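Long-range contacts in probable uracil-DNA glycosylase (PDB 5X55), which belongs to the uracil-DNA glycosylase superfamily, whose fold is a central parallel beta sheet flanked by helices: residues Ile97-Asp105 / Gly241-Gln249; Gly296-Gln304 / Thr327-Pro335. All blocks are in the same frame, centred on the assembly; numbering follows the deposited sequence.

Interaction 1: Ile97-Asp105 / Gly241-Gln249; sequences IITEYILID and GCLASWILQ
Ile102 lays its side chain over Ala244, its CG1 resting 3.7 Å from Ala244 CA and its CG2 3.9 Å from Ala244 CB. With CG1 swung opposite its own backbone nitrogen (chi1 -166°), the chain reaches on past the alanine, and Ile102 CD1 meets Ile247 CD1 at 3.8 Å, one helical turn further along. Leu103 reaches the start of helix 244-248 with one methyl, CD1, which lies 3.8 Å from Cys242 SG and also touches the methyl of Ala244. The same sulfur sits 3.5 Å from Ile102 O, at the point where helix 98-102 gives way to loop. At the other end the side chains of Ile98 and Leu248 run alongside one another, pointing opposite ways, with Ile98 CG2 4.1 Å from Leu248 CD2. No hydrogen bond joins the two segments; the contact is mainly apolar, and the axes of helices 98-102 and 244-248 are 11.0 Å apart at 126°. Val177 of helix 173-177 touches Ile98, Ile102 and Leu248, while Ile247 continues to Met253. The result is a small three-helix hydrophobic cluster beside an edge strand of the central parallel sheet, an arrangement that belongs to an alpha/beta fold.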
loop_
_atom_site.group_PDB
_atom_site.type_symbol
_atom_site.label_atom_id
_atom_site.label_comp_id
_atom_site.label_asym_id
_atom_site.label_seq_id
_atom_site.Cartn_x
_atom_site.Cartn_y
_atom_site.Cartn_z
ATOM N N ILE A 97 -2.660 -20.858 -0.348
ATOM C CA ILE A 97 -1.439 -20.436 -1.033
ATOM C C ILE A 97 -1.602 -18.971 -1.431
ATOM O O ILE A 97 -2.687 -18.391 -1.276
ATOM C CB ILE A 97 -1.150 -21.319 -2.260
ATOM C CG1 ILE A 97 -2.384 -21.348 -3.174
ATOM C CG2 ILE A 97 -0.740 -22.717 -1.815
ATOM C CD1 ILE A 97 -2.160 -22.028 -4.506
ATOM N N ILE A 98 -0.548 -18.370 -1.984
ATOM C CA ILE A 98 -0.479 -16.910 -2.058
ATOM C C ILE A 98 -1.500 -16.341 -3.052
ATOM O O ILE A 98 -2.120 -15.289 -2.813
ATOM C CB ILE A 98 0.966 -16.501 -2.395
ATOM C CG1 ILE A 98 1.202 -15.034 -2.023
ATOM C CG2 ILE A 98 1.324 -16.815 -3.869
ATOM C CD1 ILE A 98 0.829 -14.689 -0.570
ATOM N N THR A 99 -1.725 -17.036 -4.162
ATOM C CA THR A 99 -2.680 -16.540 -5.147
ATOM C C THR A 99 -4.092 -16.426 -4.575
ATOM O O THR A 99 -4.896 -15.626 -5.073
ATOM C CB THR A 99 -2.641 -17.449 -6.369
ATOM O OG1 THR A 99 -1.326 -17.381 -6.930
ATOM C CG2 THR A 99 -3.630 -17.025 -7.414
ATOM N N GLU A 100 -4.410 -17.193 -3.531
ATOM C CA GLU A 100 -5.752 -17.123 -2.976
ATOM C C GLU A 100 -5.976 -15.816 -2.227
ATOM O O GLU A 100 -7.105 -15.314 -2.197
ATOM C CB GLU A 100 -6.019 -18.329 -2.086
ATOM C CG GLU A 100 -6.360 -19.568 -2.898
ATOM C CD GLU A 100 -6.580 -20.803 -2.044
ATOM O OE1 GLU A 100 -5.615 -21.272 -1.409
ATOM O OE2 GLU A 100 -7.725 -21.298 -2.001
ATOM N N TYR A 101 -4.913 -15.233 -1.663
ATOM C CA TYR A 101 -4.973 -13.942 -0.988
ATOM C C TYR A 101 -4.794 -12.769 -1.940
ATOM O O TYR A 101 -5.416 -11.719 -1.746
ATOM C CB TYR A 101 -3.893 -13.838 0.095
ATOM C CG TYR A 101 -4.002 -14.840 1.218
ATOM C CD1 TYR A 101 -4.864 -14.628 2.281
ATOM C CD2 TYR A 101 -3.217 -15.985 1.227
ATOM C CE1 TYR A 101 -4.966 -15.537 3.312
ATOM C CE2 TYR A 101 -3.300 -16.900 2.259
ATOM C CZ TYR A 101 -4.177 -16.672 3.303
ATOM O OH TYR A 101 -4.267 -17.590 4.329
ATOM N N ILE A 102 -3.921 -12.888 -2.938
ATOM C CA ILE A 102 -3.572 -11.684 -3.681
ATOM C C ILE A 102 -4.376 -11.609 -4.978
ATOM O O ILE A 102 -4.693 -10.512 -5.453
ATOM C CB ILE A 102 -2.049 -11.590 -3.929
ATOM C CG1 ILE A 102 -1.673 -10.177 -4.379
ATOM C CG2 ILE A 102 -1.560 -12.606 -4.940
ATOM C CD1 ILE A 102 -1.812 -9.135 -3.287
ATOM N N LEU A 103 -4.737 -12.755 -5.552
ATOM C CA LEU A 103 -5.517 -12.764 -6.792
ATOM C C LEU A 103 -6.977 -13.062 -6.457
ATOM O O LEU A 103 -7.453 -14.192 -6.560
ATOM C CB LEU A 103 -4.948 -13.770 -7.784
ATOM C CG LEU A 103 -5.667 -13.684 -9.126
ATOM C CD1 LEU A 103 -5.289 -12.383 -9.795
ATOM C CD2 LEU A 103 -5.369 -14.873 -10.020
ATOM N N ILE A 104 -7.704 -12.011 -6.088
ATOM C CA ILE A 104 -9.019 -12.127 -5.467
ATOM C C ILE A 104 -10.117 -11.921 -6.504
ATOM O O ILE A 104 -10.052 -10.998 -7.327
ATOM C CB ILE A 104 -9.144 -11.104 -4.323
ATOM C CG1 ILE A 104 -8.183 -11.449 -3.201
ATOM C CG2 ILE A 104 -10.572 -11.022 -3.792
ATOM C CD1 ILE A 104 -8.106 -10.351 -2.191
ATOM N N ASP A 105 -11.149 -12.755 -6.440
ATOM C CA ASP A 105 -12.324 -12.632 -7.296
ATOM C C ASP A 105 -13.509 -12.191 -6.444
ATOM O O ASP A 105 -13.895 -12.894 -5.498
ATOM C CB ASP A 105 -12.616 -13.959 -7.993
ATOM C CG ASP A 105 -13.870 -13.918 -8.853
ATOM O OD1 ASP A 105 -14.381 -12.821 -9.184
ATOM O OD2 ASP A 105 -14.338 -15.013 -9.220
ATOM N N GLY A 241 -8.665 -4.454 -12.051
ATOM C CA GLY A 241 -7.777 -3.605 -11.277
ATOM C C GLY A 241 -6.900 -4.346 -10.287
ATOM O O GLY A 241 -6.485 -3.782 -9.269
ATOM N N CYS A 242 -6.603 -5.608 -10.554
ATOM C CA CYS A 242 -5.906 -6.449 -9.588
ATOM C C CYS A 242 -4.409 -6.461 -9.884
ATOM O O CYS A 242 -3.983 -6.929 -10.946
ATOM C CB CYS A 242 -6.472 -7.866 -9.604
ATOM S SG CYS A 242 -5.758 -8.868 -8.329
ATOM N N LEU A 243 -3.617 -5.963 -8.933
ATOM C CA LEU A 243 -2.186 -5.746 -9.115
ATOM C C LEU A 243 -1.330 -6.895 -8.569
ATOM O O LEU A 243 -0.130 -6.704 -8.310
ATOM C CB LEU A 243 -1.793 -4.417 -8.470
ATOM C CG LEU A 243 -2.619 -3.269 -9.065
ATOM C CD1 LEU A 243 -2.251 -1.917 -8.450
ATOM C CD2 LEU A 243 -2.454 -3.238 -10.603
ATOM N N ALA A 244 -1.926 -8.081 -8.401
ATOM C CA ALA A 244 -1.195 -9.266 -7.962
ATOM C C ALA A 244 0.132 -9.437 -8.703
ATOM O O ALA A 244 1.154 -9.802 -8.103
ATOM C CB ALA A 244 -2.089 -10.488 -8.156
ATOM N N SER A 245 0.149 -9.125 -9.995
ATOM C CA SER A 245 1.338 -9.358 -10.804
ATOM C C SER A 245 2.507 -8.492 -10.348
ATOM O O SER A 245 3.647 -8.967 -10.239
ATOM C CB SER A 245 1.010 -9.085 -12.270
ATOM O OG SER A 245 2.185 -9.154 -13.047
ATOM N N TRP A 246 2.247 -7.202 -10.101
ATOM C CA TRP A 246 3.310 -6.300 -9.677
ATOM C C TRP A 246 3.813 -6.662 -8.294
ATOM O O TRP A 246 5.019 -6.591 -8.022
ATOM C CB TRP A 246 2.816 -4.849 -9.677
ATOM C CG TRP A 246 2.331 -4.356 -10.982
ATOM C CD1 TRP A 246 2.405 -5.000 -12.194
ATOM C CD2 TRP A 246 1.680 -3.110 -11.227
ATOM N NE1 TRP A 246 1.842 -4.226 -13.168
ATOM C CE2 TRP A 246 1.384 -3.059 -12.601
ATOM C CE3 TRP A 246 1.317 -2.030 -10.411
ATOM C CZ2 TRP A 246 0.727 -1.978 -13.179
ATOM C CZ3 TRP A 246 0.675 -0.949 -10.983
ATOM C CH2 TRP A 246 0.381 -0.932 -12.356
ATOM N N ILE A 247 2.897 -7.011 -7.395
ATOM C CA ILE A 247 3.278 -7.250 -6.011
ATOM C C ILE A 247 4.099 -8.517 -5.909
ATOM O O ILE A 247 5.104 -8.559 -5.186
ATOM C CB ILE A 247 2.023 -7.293 -5.127
ATOM C CG1 ILE A 247 1.317 -5.932 -5.167
ATOM C CG2 ILE A 247 2.352 -7.739 -3.677
ATOM C CD1 ILE A 247 -0.115 -6.023 -4.720
ATOM N N LEU A 248 3.715 -9.559 -6.660
ATOM C CA LEU A 248 4.477 -10.808 -6.644
ATOM C C LEU A 248 5.916 -10.606 -7.106
ATOM O O LEU A 248 6.800 -11.376 -6.715
ATOM C CB LEU A 248 3.785 -11.846 -7.515
ATOM C CG LEU A 248 2.521 -12.439 -6.898
ATOM C CD1 LEU A 248 1.538 -12.897 -7.974
ATOM C CD2 LEU A 248 2.884 -13.595 -5.950
ATOM N N GLN A 249 6.170 -9.579 -7.924
ATOM C CA GLN A 249 7.496 -9.274 -8.452
ATOM C C GLN A 249 8.253 -8.253 -7.611
ATOM O O GLN A 249 9.270 -7.718 -8.069
ATOM C CB GLN A 249 7.397 -8.773 -9.897
ATOM C CG GLN A 249 6.788 -9.791 -10.899
ATOM C CD GLN A 249 6.594 -9.188 -12.278
ATOM O OE1 GLN A 249 7.554 -8.977 -13.023
ATOM N NE2 GLN A 249 5.352 -8.857 -12.603
#

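Interaction 2: Gly296-Gln304 / Thr327-Pro335; sequences GAHAHKLCQ and TMTSMSYGP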
loop_
_atom_site.group_PDB
_atom_site.type_symbol
_atom_site.label_atom_id
_atom_site.label_comp_id
_atom_site.label_asym_id
_atom_site.label_seq_id
_atom_site.Cartn_x
_atom_site.Cartn_y
_atom_site.Cartn_z
ATOM N N GLY A 296 1.754 12.226 -4.364
ATOM C CA GLY A 296 1.031 13.109 -3.476
ATOM C C GLY A 296 1.849 13.527 -2.260
ATOM O O GLY A 296 2.901 12.965 -1.935
ATOM N N ALA A 297 1.332 14.542 -1.567
ATOM C CA ALA A 297 2.093 15.200 -0.505
ATOM C C ALA A 297 2.234 14.318 0.731
ATOM O O ALA A 297 3.290 14.302 1.377
ATOM C CB ALA A 297 1.424 16.529 -0.146
ATOM N N HIS A 298 1.187 13.573 1.068
ATOM C CA HIS A 298 1.236 12.672 2.215
ATOM C C HIS A 298 2.302 11.579 2.042
ATOM O O HIS A 298 3.128 11.342 2.937
ATOM C CB HIS A 298 -0.148 12.051 2.421
ATOM C CG HIS A 298 -0.159 10.996 3.471
ATOM N ND1 HIS A 298 -0.111 11.294 4.815
ATOM C CD2 HIS A 298 -0.120 9.646 3.379
ATOM C CE1 HIS A 298 -0.081 10.169 5.510
ATOM N NE2 HIS A 298 -0.091 9.156 4.662
ATOM N N ALA A 299 2.294 10.895 0.896
ATOM C CA ALA A 299 3.318 9.882 0.644
ATOM C C ALA A 299 4.713 10.505 0.659
ATOM O O ALA A 299 5.676 9.888 1.129
ATOM C CB ALA A 299 3.037 9.179 -0.688
ATOM N N HIS A 300 4.825 11.749 0.183
ATOM C CA HIS A 300 6.110 12.438 0.136
ATOM C C HIS A 300 6.632 12.749 1.536
ATOM O O HIS A 300 7.835 12.574 1.822
ATOM C CB HIS A 300 5.962 13.719 -0.676
ATOM C CG HIS A 300 7.236 14.488 -0.806
ATOM N ND1 HIS A 300 7.319 15.843 -0.568
ATOM C CD2 HIS A 300 8.486 14.083 -1.131
ATOM C CE1 HIS A 300 8.561 16.243 -0.765
ATOM N NE2 HIS A 300 9.288 15.196 -1.110
ATOM N N LYS A 301 5.745 13.222 2.415
ATOM C CA LYS A 301 6.125 13.366 3.811
ATOM C C LYS A 301 6.660 12.051 4.340
ATOM O O LYS A 301 7.751 12.000 4.919
ATOM C CB LYS A 301 4.944 13.841 4.654
ATOM C CG LYS A 301 5.220 13.709 6.156
ATOM C CD LYS A 301 4.276 14.564 6.995
ATOM C CE LYS A 301 2.881 13.945 7.092
ATOM N NZ LYS A 301 2.922 12.617 7.763
ATOM N N LEU A 302 5.931 10.957 4.104
ATOM C CA LEU A 302 6.421 9.681 4.626
ATOM C C LEU A 302 7.782 9.323 4.041
ATOM O O LEU A 302 8.639 8.792 4.750
ATOM C CB LEU A 302 5.421 8.567 4.346
ATOM C CG LEU A 302 4.123 8.651 5.115
ATOM C CD1 LEU A 302 3.361 7.388 4.833
ATOM C CD2 LEU A 302 4.388 8.813 6.600
ATOM N N CYS A 303 7.998 9.581 2.748
ATOM C CA CYS A 303 9.272 9.215 2.128
ATOM C C CYS A 303 10.428 10.094 2.582
ATOM O O CYS A 303 11.590 9.757 2.317
ATOM C CB CYS A 303 9.151 9.264 0.610
ATOM S SG CYS A 303 8.141 7.889 -0.056
ATOM N N GLN A 304 10.146 11.212 3.236
ATOM C CA GLN A 304 11.221 11.966 3.869
ATOM C C GLN A 304 11.668 11.375 5.196
ATOM O O GLN A 304 12.531 11.960 5.855
ATOM C CB GLN A 304 10.784 13.414 4.034
ATOM C CG GLN A 304 10.697 14.059 2.672
ATOM C CD GLN A 304 10.262 15.474 2.727
ATOM O OE1 GLN A 304 11.017 16.349 3.178
ATOM N NE2 GLN A 304 9.028 15.729 2.287
ATOM N N THR A 327 0.827 19.997 -11.194
ATOM C CA THR A 327 1.956 19.916 -10.274
ATOM C C THR A 327 1.456 19.831 -8.830
ATOM O O THR A 327 0.295 20.085 -8.523
ATOM C CB THR A 327 2.870 21.136 -10.394
ATOM O OG1 THR A 327 2.172 22.292 -9.910
ATOM C CG2 THR A 327 3.298 21.359 -11.818
ATOM N N MET A 328 2.362 19.490 -7.933
ATOM C CA MET A 328 2.043 19.394 -6.518
ATOM C C MET A 328 3.036 20.236 -5.742
ATOM O O MET A 328 4.215 20.288 -6.094
ATOM C CB MET A 328 2.109 17.943 -6.024
ATOM C CG MET A 328 2.491 17.819 -4.563
ATOM S SD MET A 328 2.880 16.145 -4.086
ATOM C CE MET A 328 4.636 15.996 -4.353
ATOM N N THR A 329 2.570 20.878 -4.680
ATOM C CA THR A 329 3.457 21.574 -3.762
ATOM C C THR A 329 3.510 20.809 -2.444
ATOM O O THR A 329 2.474 20.442 -1.887
ATOM C CB THR A 329 3.001 23.019 -3.562
ATOM O OG1 THR A 329 3.123 23.712 -4.810
ATOM C CG2 THR A 329 3.881 23.701 -2.574
ATOM N N SER A 330 4.716 20.539 -1.968
ATOM C CA SER A 330 4.881 19.689 -0.804
ATOM C C SER A 330 6.023 20.203 0.055
ATOM O O SER A 330 7.063 20.630 -0.461
ATOM C CB SER A 330 5.148 18.243 -1.220
ATOM O OG SER A 330 5.317 17.413 -0.093
ATOM N N MET A 331 5.826 20.125 1.369
ATOM C CA MET A 331 6.809 20.628 2.317
ATOM C C MET A 331 8.065 19.769 2.258
ATOM O O MET A 331 8.007 18.542 2.389
ATOM C CB MET A 331 6.221 20.641 3.725
ATOM C CG MET A 331 7.181 21.155 4.793
ATOM S SD MET A 331 7.850 22.802 4.459
ATOM C CE MET A 331 6.420 23.826 4.817
ATOM N N SER A 332 9.191 20.410 2.011
ATOM C CA SER A 332 10.484 19.747 2.008
ATOM C C SER A 332 11.122 20.062 3.345
ATOM O O SER A 332 11.515 21.209 3.604
ATOM C CB SER A 332 11.358 20.211 0.848
ATOM O OG SER A 332 12.557 19.462 0.812
ATOM N N TYR A 333 11.175 19.050 4.202
ATOM C CA TYR A 333 11.636 19.206 5.569
ATOM C C TYR A 333 13.158 19.311 5.620
ATOM O O TYR A 333 13.875 19.037 4.650
ATOM C CB TYR A 333 11.153 18.035 6.419
ATOM C CG TYR A 333 9.645 17.928 6.522
ATOM C CD1 TYR A 333 8.959 18.574 7.548
ATOM C CD2 TYR A 333 8.905 17.175 5.602
ATOM C CE1 TYR A 333 7.581 18.494 7.659
ATOM C CE2 TYR A 333 7.513 17.084 5.712
ATOM C CZ TYR A 333 6.862 17.753 6.752
ATOM O OH TYR A 333 5.484 17.688 6.897
ATOM N N GLY A 334 13.650 19.715 6.781
ATOM C CA GLY A 334 15.069 19.818 7.012
ATOM C C GLY A 334 15.445 21.017 7.862
ATOM O O GLY A 334 14.636 21.558 8.635
ATOM N N PRO A 335 16.704 21.445 7.739
ATOM C CA PRO A 335 17.162 22.602 8.527
ATOM C C PRO A 335 16.438 23.874 8.152
ATOM O O PRO A 335 16.255 24.758 8.999
ATOM C CB PRO A 335 18.661 22.687 8.187
ATOM C CG PRO A 335 18.997 21.379 7.484
ATOM C CD PRO A 335 17.738 20.959 6.810
#
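His300 and Ser330 share a short, nearly straight hydrogen bond, His300 ND1 to Ser330 OG at 2.6 Å, with the hydroxyl oxygen at the edge of the imidazole and in its plane. Helix 297-303 is the connecting helix of a beta-alpha-beta crossover between parallel strands 291-295 and 312-316, and strand 328-332, paired antiparallel with 338-342, runs at 26° to the helix. Gln304 supplies a second polar grip, its amide reading the backbone on either side of Ser332: Gln304 NE2 donates to Met331 O (3.0 Å, 178°), and Gln304 OE1 accepts from Tyr333 N at 2.9 Å. Both bonds run in the plane of the accepting carbonyl, so together they fix the rotation of the amide. Tyr342 of the partner strand adds an edge-to-face contact to the His300 ring. Outward from Gln304, the Tyr333 ring turns its edge to the amide, their planes 52° apart, while Met331 CG sits over the centre of one ring face. Lys301 crosses the phenol end obliquely, its CD 3.4 Å from Tyr333 OH. At the helix start, where Gly296 is the N-cap, the sulfur of Met328 lies against the backbone, with Met328 SD 3.4 Å from Ala297 N.

Two ways of holding a helix in one alpha/beta fold are seen side by side: interaction 1 relies mainly on apolar side chains, with no hydrogen bond across it, whereas interaction 2 adds side-chain hydrogen bonds to the packing. Their centres are 30 Å apart, on opposite sides of the chain's centre, and their nearest atoms stay about 15 Å apart, so neither touches the other. The four-stranded parallel sheet relates them. Helix 244-248 runs into strand 251-255, one outer strand, while helix 297-303 precedes strand 312-316, the outer strand at the other edge. Interaction 1 brings in residues far back in sequence; interaction 2 joins elements only 23 residues apart.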